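Iron binding protein FbpA (Mannheimia haemolytica, PDB 1Q35) binds ferric iron in the periplasm and probably delivers it for uptake, as a member of the bacterial solute-binding protein family. Local coordinates at residues A[57-65]-A[294-302]; A[133-141]-A[305-314]. All coordinates share one frame; numbering follows the deposited sequence. Where two conformers were deposited one is given.

Interaction 1: A[57-65]-A[294-302]; sequences TVDISRVME and LEDIAKNYE. With EDO (1,2-ethanediol), chain B.
Ile-60, Ser-61 and Ala-298 carry this contact, where the start of helix 60-68 meets the short helix 294-298. Ile-60 lays its CG1 branch against the backbone carbonyl and CB of Leu-294. Ile-60 CG1 lies 3.5 Å from Leu-294 O. That branch stands anti to the backbone N (chi1 -176°), which turns CG2 to Ile-297; the CG2 methyls of Ile-60 and Ile-297 are 4.0 Å apart. Ala-298 points its CB toward helix 60-68, and Met-64 CG rests on Ala-298 CB at 3.5 Å. The axes of helices 60-65 and 294-298 cross at -81°, and the CA atoms of Ser-61 and Ala-298 come within 4.3 Å.

The fold is that of a periplasmic binding protein, and here a C-terminal helix packs against a helix that follows strand 54-57. Asp-59 N-caps helix 60-68. Its OD1 and OD2 take the N-H groups of Ser-61 and Arg-62, both from above the carboxylate plane. Asp-59 OD1 is also hydrogen-bonded to Ser-145 OG and Asn-230 ND2. The side chain of Asp-59 is about 5 Å from that of Tyr-142, a ferric-iron ligand of this protein, though no iron is bound here.

Both CB and OG of Ser-61 lie against Tyr-301 CD1, each at 3.2 Å, with OG oblique to the ring. The hydrogen-bond partner of Ser-61 OG is Ser-145 OG on helix 141-168, which the Tyr-301 ring also touches.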
loop_
_atom_site.group_PDB
_atom_site.type_symbol
_atom_site.label_atom_id
_atom_site.label_comp_id
_atom_site.label_asym_id
_atom_site.label_seq_id
_atom_site.Cartn_x
_atom_site.Cartn_y
_atom_site.Cartn_z
ATOM N N THR A 57 7.995 0.285 5.012
ATOM C CA THR A 57 6.577 0.006 5.208
ATOM C C THR A 57 5.783 0.053 3.903
ATOM O O THR A 57 6.251 0.582 2.890
ATOM C CB THR A 57 6.007 1.047 6.179
ATOM O OG1 THR A 57 6.317 2.360 5.694
ATOM C CG2 THR A 57 6.694 0.960 7.537
ATOM N N VAL A 58 4.567 -0.485 3.958
ATOM C CA VAL A 58 3.656 -0.494 2.812
ATOM C C VAL A 58 2.299 0.114 3.147
ATOM O O VAL A 58 1.358 -0.003 2.360
ATOM C CB VAL A 58 3.437 -1.933 2.264
ATOM C CG1 VAL A 58 4.736 -2.495 1.725
ATOM C CG2 VAL A 58 2.854 -2.850 3.324
ATOM N N ASP A 59 2.185 0.761 4.303
ATOM C CA ASP A 59 0.894 1.236 4.786
ATOM C C ASP A 59 1.103 2.387 5.773
ATOM O O ASP A 59 1.922 2.280 6.689
ATOM C CB ASP A 59 0.159 0.054 5.429
ATOM C CG ASP A 59 -1.055 0.463 6.225
ATOM O OD1 ASP A 59 -1.853 1.307 5.743
ATOM O OD2 ASP A 59 -1.280 -0.031 7.352
ATOM N N ILE A 60 0.367 3.477 5.591
ATOM C CA ILE A 60 0.430 4.608 6.517
ATOM C C ILE A 60 0.037 4.199 7.929
ATOM O O ILE A 60 0.595 4.718 8.895
ATOM C CB ILE A 60 -0.452 5.787 6.035
ATOM C CG1 ILE A 60 -0.302 6.996 6.968
ATOM C CG2 ILE A 60 -1.932 5.393 5.945
ATOM C CD1 ILE A 60 1.073 7.623 6.964
ATOM N N SER A 61 -0.906 3.275 8.074
ATOM C CA SER A 61 -1.332 2.898 9.410
ATOM C C SER A 61 -0.219 2.189 10.185
ATOM O O SER A 61 -0.066 2.420 11.381
ATOM C CB SER A 61 -2.617 2.086 9.367
ATOM O OG SER A 61 -3.657 2.870 8.807
ATOM N N ARG A 62 0.578 1.361 9.511
ATOM C CA ARG A 62 1.755 0.756 10.140
ATOM C C ARG A 62 2.789 1.816 10.512
ATOM O O ARG A 62 3.390 1.760 11.591
ATOM C CB ARG A 62 2.402 -0.283 9.223
ATOM C CG ARG A 62 3.613 -0.999 9.829
ATOM C CD ARG A 62 3.278 -1.973 10.945
ATOM N NE ARG A 62 2.800 -3.248 10.425
ATOM C CZ ARG A 62 2.327 -4.240 11.173
ATOM N NH1 ARG A 62 1.917 -5.358 10.591
ATOM N NH2 ARG A 62 2.266 -4.134 12.496
ATOM N N VAL A 63 3.008 2.774 9.621
ATOM C CA VAL A 63 3.915 3.882 9.895
ATOM C C VAL A 63 3.521 4.590 11.183
ATOM O O VAL A 63 4.369 4.837 12.045
ATOM C CB VAL A 63 3.921 4.907 8.741
ATOM C CG1 VAL A 63 4.586 6.205 9.161
ATOM C CG2 VAL A 63 4.622 4.332 7.521
ATOM N N MET A 64 2.242 4.913 11.324
ATOM C CA MET A 64 1.786 5.652 12.498
ATOM C C MET A 64 1.780 4.777 13.748
ATOM O O MET A 64 2.020 5.281 14.837
ATOM C CB MET A 64 0.415 6.290 12.255
ATOM C CG MET A 64 0.415 7.356 11.177
ATOM S SD MET A 64 1.745 8.575 11.333
ATOM C CE MET A 64 1.424 9.231 12.957
ATOM N N GLU A 65 1.563 3.471 13.613
ATOM C CA GLU A 65 1.716 2.557 14.745
ATOM C C GLU A 65 3.131 2.676 15.315
ATOM O O GLU A 65 3.321 2.779 16.531
ATOM C CB GLU A 65 1.449 1.107 14.329
ATOM C CG GLU A 65 1.569 0.109 15.476
ATOM C CD GLU A 65 1.545 -1.341 15.027
ATOM O OE1 GLU A 65 1.723 -2.228 15.895
ATOM O OE2 GLU A 65 1.352 -1.605 13.818
ATOM N N LEU A 294 -3.074 11.746 5.101
ATOM C CA LEU A 294 -2.577 10.411 5.416
ATOM C C LEU A 294 -2.789 10.048 6.887
ATOM O O LEU A 294 -3.236 8.947 7.193
ATOM C CB LEU A 294 -1.100 10.289 5.027
ATOM C CG LEU A 294 -0.841 10.150 3.521
ATOM C CD1 LEU A 294 0.634 10.379 3.185
ATOM C CD2 LEU A 294 -1.299 8.786 3.005
ATOM N N GLU A 295 -2.501 10.975 7.798
ATOM C CA GLU A 295 -2.665 10.711 9.226
ATOM C C GLU A 295 -4.119 10.463 9.603
ATOM O O GLU A 295 -4.389 9.758 10.570
ATOM C CB GLU A 295 -2.113 11.862 10.069
ATOM C CG GLU A 295 -0.595 11.963 10.070
ATOM C CD GLU A 295 -0.051 12.928 9.029
ATOM O OE1 GLU A 295 -0.738 13.220 8.023
ATOM O OE2 GLU A 295 1.093 13.389 9.212
ATOM N N ASP A 296 -5.044 11.052 8.853
ATOM C CA ASP A 296 -6.466 10.870 9.115
ATOM C C ASP A 296 -7.004 9.525 8.620
ATOM O O ASP A 296 -8.087 9.124 9.025
ATOM C CB ASP A 296 -7.266 12.036 8.550
ATOM C CG ASP A 296 -6.992 13.327 9.285
ATOM O OD1 ASP A 296 -6.843 13.286 10.526
ATOM O OD2 ASP A 296 -6.899 14.411 8.683
ATOM N N ILE A 297 -6.261 8.836 7.754
ATOM C CA ILE A 297 -6.529 7.424 7.475
ATOM C C ILE A 297 -6.130 6.610 8.709
ATOM O O ILE A 297 -6.948 5.887 9.284
ATOM C CB ILE A 297 -5.742 6.931 6.232
ATOM C CG1 ILE A 297 -6.156 7.709 4.980
ATOM C CG2 ILE A 297 -5.943 5.423 6.033
ATOM C CD1 ILE A 297 -5.230 7.478 3.795
ATOM N N ALA A 298 -4.868 6.741 9.116
ATOM C CA ALA A 298 -4.319 5.925 10.192
ATOM C C ALA A 298 -5.087 6.074 11.500
ATOM O O ALA A 298 -5.225 5.122 12.255
ATOM C CB ALA A 298 -2.848 6.254 10.407
ATOM N N LYS A 299 -5.581 7.281 11.752
ATOM C CA LYS A 299 -6.357 7.609 12.949
ATOM C C LYS A 299 -7.543 6.673 13.145
ATOM O O LYS A 299 -7.960 6.408 14.271
ATOM C CB LYS A 299 -6.856 9.058 12.797
ATOM C CG LYS A 299 -7.806 9.617 13.838
ATOM C CD LYS A 299 -8.116 11.087 13.504
ATOM C CE LYS A 299 -9.059 11.265 12.293
ATOM N NZ LYS A 299 -9.220 12.709 11.903
ATOM N N ASN A 300 -8.085 6.176 12.039
ATOM C CA ASN A 300 -9.285 5.347 12.050
ATOM C C ASN A 300 -9.019 3.852 11.900
ATOM O O ASN A 300 -9.966 3.067 11.818
ATOM C CB ASN A 300 -10.233 5.804 10.938
ATOM C CG ASN A 300 -10.756 7.191 11.170
ATOM O OD1 ASN A 300 -11.469 7.442 12.135
ATOM N ND2 ASN A 300 -10.384 8.114 10.302
ATOM N N TYR A 301 -7.752 3.449 11.872
ATOM C CA TYR A 301 -7.405 2.043 11.662
ATOM C C TYR A 301 -7.998 1.113 12.726
ATOM O O TYR A 301 -8.576 0.082 12.403
ATOM C CB TYR A 301 -5.887 1.867 11.603
ATOM C CG TYR A 301 -5.463 0.499 11.109
ATOM C CD1 TYR A 301 -5.228 0.274 9.752
ATOM C CD2 TYR A 301 -5.305 -0.568 11.987
ATOM C CE1 TYR A 301 -4.835 -0.965 9.281
ATOM C CE2 TYR A 301 -4.923 -1.831 11.519
ATOM C CZ TYR A 301 -4.692 -2.013 10.166
ATOM O OH TYR A 301 -4.317 -3.255 9.694
ATOM N N GLU A 302 -7.853 1.480 13.995
ATOM C CA GLU A 302 -8.349 0.666 15.100
ATOM C C GLU A 302 -9.857 0.452 14.997
ATOM O O GLU A 302 -10.348 -0.666 15.157
ATOM C CB GLU A 302 -7.983 1.334 16.432
ATOM C CG GLU A 302 -8.506 0.657 17.686
ATOM C CD GLU A 302 -7.999 1.330 18.948
ATOM O OE1 GLU A 302 -7.301 0.664 19.744
ATOM O OE2 GLU A 302 -8.295 2.531 19.139
HETATM C C1 EDO B . -2.524 2.268 14.129
HETATM O O1 EDO B . -1.812 2.023 15.332
HETATM C C2 EDO B . -2.391 3.741 13.771
HETATM O O2 EDO B . -3.037 4.533 14.760
#

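Interaction 2: A[133-141]-A[305-314]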
loop_
_atom_site.group_PDB
_atom_site.type_symbol
_atom_site.label_atom_id
_atom_site.label_comp_id
_atom_site.label_asym_id
_atom_site.label_seq_id
_atom_site.Cartn_x
_atom_site.Cartn_y
_atom_site.Cartn_z
ATOM N N VAL A 133 -18.006 -10.584 -6.227
ATOM C CA VAL A 133 -16.883 -9.799 -5.707
ATOM C C VAL A 133 -15.843 -10.685 -5.014
ATOM O O VAL A 133 -16.193 -11.589 -4.270
ATOM C CB VAL A 133 -17.381 -8.709 -4.740
ATOM C CG1 VAL A 133 -16.229 -7.791 -4.318
ATOM C CG2 VAL A 133 -18.519 -7.908 -5.383
ATOM N N CYS A 134 -14.566 -10.418 -5.275
ATOM C CA CYS A 134 -13.454 -11.085 -4.592
ATOM C C CYS A 134 -12.601 -10.045 -3.866
ATOM O O CYS A 134 -12.227 -9.027 -4.445
ATOM C CB CYS A 134 -12.483 -11.719 -5.606
ATOM S SG CYS A 134 -12.764 -13.361 -6.298
ATOM N N VAL A 135 -12.289 -10.307 -2.605
ATOM C CA VAL A 135 -11.351 -9.484 -1.856
ATOM C C VAL A 135 -10.536 -10.392 -0.941
ATOM O O VAL A 135 -11.052 -11.383 -0.406
ATOM C CB VAL A 135 -12.040 -8.346 -1.092
ATOM C CG1 VAL A 135 -12.852 -8.879 0.043
ATOM C CG2 VAL A 135 -11.014 -7.321 -0.606
ATOM N N ARG A 136 -9.260 -10.068 -0.773
ATOM C CA ARG A 136 -8.432 -10.758 0.209
ATOM C C ARG A 136 -8.951 -10.481 1.620
ATOM O O ARG A 136 -9.865 -9.682 1.810
ATOM C CB ARG A 136 -6.974 -10.325 0.088
ATOM C CG ARG A 136 -6.698 -8.946 0.664
ATOM C CD ARG A 136 -5.352 -8.398 0.313
ATOM N NE ARG A 136 -4.264 -9.196 0.869
ATOM C CZ ARG A 136 -2.994 -9.010 0.567
ATOM N NH1 ARG A 136 -2.651 -8.075 -0.310
ATOM N NH2 ARG A 136 -2.069 -9.773 1.131
ATOM N N SER A 137 -8.371 -11.156 2.601
ATOM C CA SER A 137 -8.771 -10.987 3.995
ATOM C C SER A 137 -9.127 -9.542 4.336
ATOM O O SER A 137 -8.360 -8.621 4.065
ATOM C CB SER A 137 -7.654 -11.445 4.926
ATOM O OG SER A 137 -7.997 -11.184 6.278
ATOM N N GLY A 138 -10.278 -9.365 4.968
ATOM C CA GLY A 138 -10.703 -8.057 5.426
ATOM C C GLY A 138 -9.784 -7.457 6.472
ATOM O O GLY A 138 -9.787 -6.245 6.675
ATOM N N LYS A 139 -9.001 -8.303 7.142
ATOM C CA LYS A 139 -8.029 -7.861 8.137
ATOM C C LYS A 139 -6.677 -7.483 7.552
ATOM O O LYS A 139 -5.805 -6.992 8.268
ATOM C CB LYS A 139 -7.831 -8.951 9.195
ATOM C CG LYS A 139 -9.087 -9.278 9.966
ATOM C CD LYS A 139 -8.870 -10.374 10.996
ATOM C CE LYS A 139 -10.188 -11.033 11.389
ATOM N NZ LYS A 139 -11.298 -10.049 11.592
ATOM N N ASN A 140 -6.479 -7.710 6.256
ATOM C CA ASN A 140 -5.265 -7.242 5.618
ATOM C C ASN A 140 -5.210 -5.720 5.678
ATOM O O ASN A 140 -6.207 -5.053 5.426
ATOM C CB ASN A 140 -5.184 -7.704 4.173
ATOM C CG ASN A 140 -3.952 -7.203 3.504
ATOM O OD1 ASN A 140 -2.868 -7.774 3.658
ATOM N ND2 ASN A 140 -4.082 -6.094 2.816
ATOM N N SER A 141 -4.045 -5.173 5.995
ATOM C CA SER A 141 -3.950 -3.738 6.275
ATOM C C SER A 141 -4.235 -2.845 5.080
ATOM O O SER A 141 -4.674 -1.723 5.258
ATOM C CB SER A 141 -2.602 -3.378 6.897
ATOM O OG SER A 141 -1.548 -3.568 5.985
ATOM N N LEU A 305 -10.624 -1.945 12.062
ATOM C CA LEU A 305 -10.328 -3.337 12.382
ATOM C C LEU A 305 -11.425 -3.926 13.264
ATOM O O LEU A 305 -11.813 -5.080 13.097
ATOM C CB LEU A 305 -8.961 -3.452 13.058
ATOM C CG LEU A 305 -8.444 -4.876 13.276
ATOM C CD1 LEU A 305 -8.223 -5.583 11.948
ATOM C CD2 LEU A 305 -7.166 -4.850 14.086
ATOM N N LYS A 306 -11.946 -3.117 14.182
ATOM C CA LYS A 306 -13.047 -3.528 15.043
ATOM C C LYS A 306 -14.285 -3.872 14.220
ATOM O O LYS A 306 -14.954 -4.870 14.487
ATOM C CB LYS A 306 -13.351 -2.417 16.048
ATOM C CG LYS A 306 -14.376 -2.746 17.107
ATOM C CD LYS A 306 -14.460 -1.608 18.123
ATOM C CE LYS A 306 -15.445 -1.897 19.240
ATOM N NZ LYS A 306 -14.974 -2.958 20.173
ATOM N N LEU A 307 -14.595 -3.064 13.207
ATOM C CA LEU A 307 -15.748 -3.350 12.358
ATOM C C LEU A 307 -15.568 -4.645 11.581
ATOM O O LEU A 307 -16.510 -5.423 11.448
ATOM C CB LEU A 307 -16.014 -2.222 11.367
ATOM C CG LEU A 307 -16.409 -0.882 11.980
ATOM C CD1 LEU A 307 -16.719 0.121 10.887
ATOM C CD2 LEU A 307 -17.592 -1.011 12.928
ATOM N N VAL A 308 -14.366 -4.869 11.062
ATOM C CA VAL A 308 -14.074 -6.093 10.310
ATOM C C VAL A 308 -14.306 -7.319 11.200
ATOM O O VAL A 308 -14.875 -8.320 10.765
ATOM C CB VAL A 308 -12.633 -6.067 9.745
ATOM C CG1 VAL A 308 -12.238 -7.424 9.181
ATOM C CG2 VAL A 308 -12.509 -5.002 8.665
ATOM N N ASP A 309 -13.878 -7.218 12.454
ATOM C CA ASP A 309 -14.101 -8.278 13.431
ATOM C C ASP A 309 -15.586 -8.468 13.733
ATOM O O ASP A 309 -16.064 -9.602 13.780
ATOM C CB ASP A 309 -13.334 -7.990 14.721
ATOM C CG ASP A 309 -13.525 -9.074 15.757
ATOM O OD1 ASP A 309 -13.168 -10.234 15.471
ATOM O OD2 ASP A 309 -14.046 -8.863 16.871
ATOM N N GLU A 310 -16.326 -7.376 13.923
ATOM C CA GLU A 310 -17.748 -7.464 14.250
ATOM C C GLU A 310 -18.542 -8.157 13.152
ATOM O O GLU A 310 -19.416 -8.974 13.437
ATOM C CB GLU A 310 -18.336 -6.075 14.512
ATOM C CG GLU A 310 -17.897 -5.456 15.825
ATOM C CD GLU A 310 -18.356 -4.022 15.988
ATOM O OE1 GLU A 310 -17.828 -3.352 16.894
ATOM O OE2 GLU A 310 -19.240 -3.574 15.226
ATOM N N VAL A 311 -18.237 -7.850 11.893
ATOM C CA VAL A 311 -18.973 -8.454 10.782
ATOM C C VAL A 311 -18.446 -9.848 10.431
ATOM O O VAL A 311 -19.037 -10.533 9.601
ATOM C CB VAL A 311 -18.993 -7.545 9.517
ATOM C CG1 VAL A 311 -19.488 -6.147 9.866
ATOM C CG2 VAL A 311 -17.641 -7.488 8.837
ATOM N N LYS A 312 -17.349 -10.255 11.060
ATOM C CA LYS A 312 -16.707 -11.544 10.796
ATOM C C LYS A 312 -16.503 -11.690 9.290
ATOM O O LYS A 312 -16.960 -12.647 8.654
ATOM C CB LYS A 312 -17.508 -12.707 11.400
ATOM C CG LYS A 312 -17.580 -12.672 12.929
ATOM C CD LYS A 312 -16.221 -12.926 13.575
ATOM C CE LYS A 312 -16.308 -13.018 15.094
ATOM N NZ LYS A 312 -16.209 -11.684 15.752
ATOM N N PHE A 313 -15.796 -10.708 8.736
ATOM C CA PHE A 313 -15.686 -10.529 7.295
ATOM C C PHE A 313 -15.172 -11.763 6.565
ATOM O O PHE A 313 -15.614 -12.052 5.452
ATOM C CB PHE A 313 -14.778 -9.331 6.974
ATOM C CG PHE A 313 -14.812 -8.928 5.532
ATOM C CD1 PHE A 313 -15.770 -8.039 5.068
ATOM C CD2 PHE A 313 -13.912 -9.461 4.633
ATOM C CE1 PHE A 313 -15.809 -7.684 3.745
ATOM C CE2 PHE A 313 -13.952 -9.111 3.307
ATOM C CZ PHE A 313 -14.896 -8.213 2.865
ATOM N N ASP A 314 -14.220 -12.457 7.173
ATOM C CA ASP A 314 -13.557 -13.583 6.518
ATOM C C ASP A 314 -14.281 -14.919 6.669
ATOM O O ASP A 314 -13.883 -15.907 6.054
ATOM C CB ASP A 314 -12.136 -13.733 7.049
ATOM C CG ASP A 314 -11.222 -12.593 6.641
ATOM O OD1 ASP A 314 -11.598 -11.752 5.785
ATOM O OD2 ASP A 314 -10.084 -12.477 7.129
HETATM O O HOH W 1 -10.393 -7.714 12.578
#
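This is a polar contact with an apolar flank, joining the loop after strand 133-134 to the C-terminal end of helix 301-311 and the residues that follow. Asp-314 is its centre. Its carboxylate grips the turn 137-140 with both oxygens, each through the syn lone pair. Asp-314 OD2 accepts from Ser-137 OG at 2.6 Å. Asp-314 OD1 accepts from Gly-138 N at 2.8 Å, in a fairly straight bond (164°). Ser-137 OG in turn accepts from Lys-139 N, which makes an ST turn. The carboxylate is thereby fixed in rotation.

A Schellman motif at Lys-312 ends the helix and brings Phe-313 and Asp-314 back toward the loop. In one of its two conformers, Val-135 CG1 meets the Phe-313 ring at its edge, 3.5 Å from CE2. Gly-138 CA lies 3.6 Å from Phe-313 CD2. Gly-138 O, buried here without a polar partner, faces Val-308 CG2 at 3.6 Å. Lys-139 lies over Val-308 on the solvent side. Lys-139 NZ bonds to a water 2.7 Å away, which donates to Leu-305 O.

The loop leads into helix 141-168, which carries the iron ligand Tyr-142, and Arg-136 lies near it. Cys-134 is disulfide-bonded to Cys-190, and strand 133-134 pairs in parallel with strand 192-196. Helix 141-168 packs beside both segments: Asn-143 touches Val-135 and hydrogen-bonds to Ser-137 O, and Lys-160 forms a salt bridge with Glu-310.

Overall arrangement
From the N terminus, the chain passes through 57-65, then 133-141, then 294-302 and finally 305-314. Interaction 1 closes a loop of 228 residues and interaction 2 one of 163. The two loops cross rather than nest, because the segments alternate along the chain. Helix 301-311 is common to both: its start belongs to interaction 1 and its end to interaction 2. The C-terminal region thus ties helix 60-68 to the loop that leads from strand 133-134 into helix 141-168. The centres are about 17 Å apart, yet the contacts touch directly, with Tyr-301 OH 3.3 Å from Ser-141 CB and Asp-59 OD2 3.6 Å from Ser-141 CB.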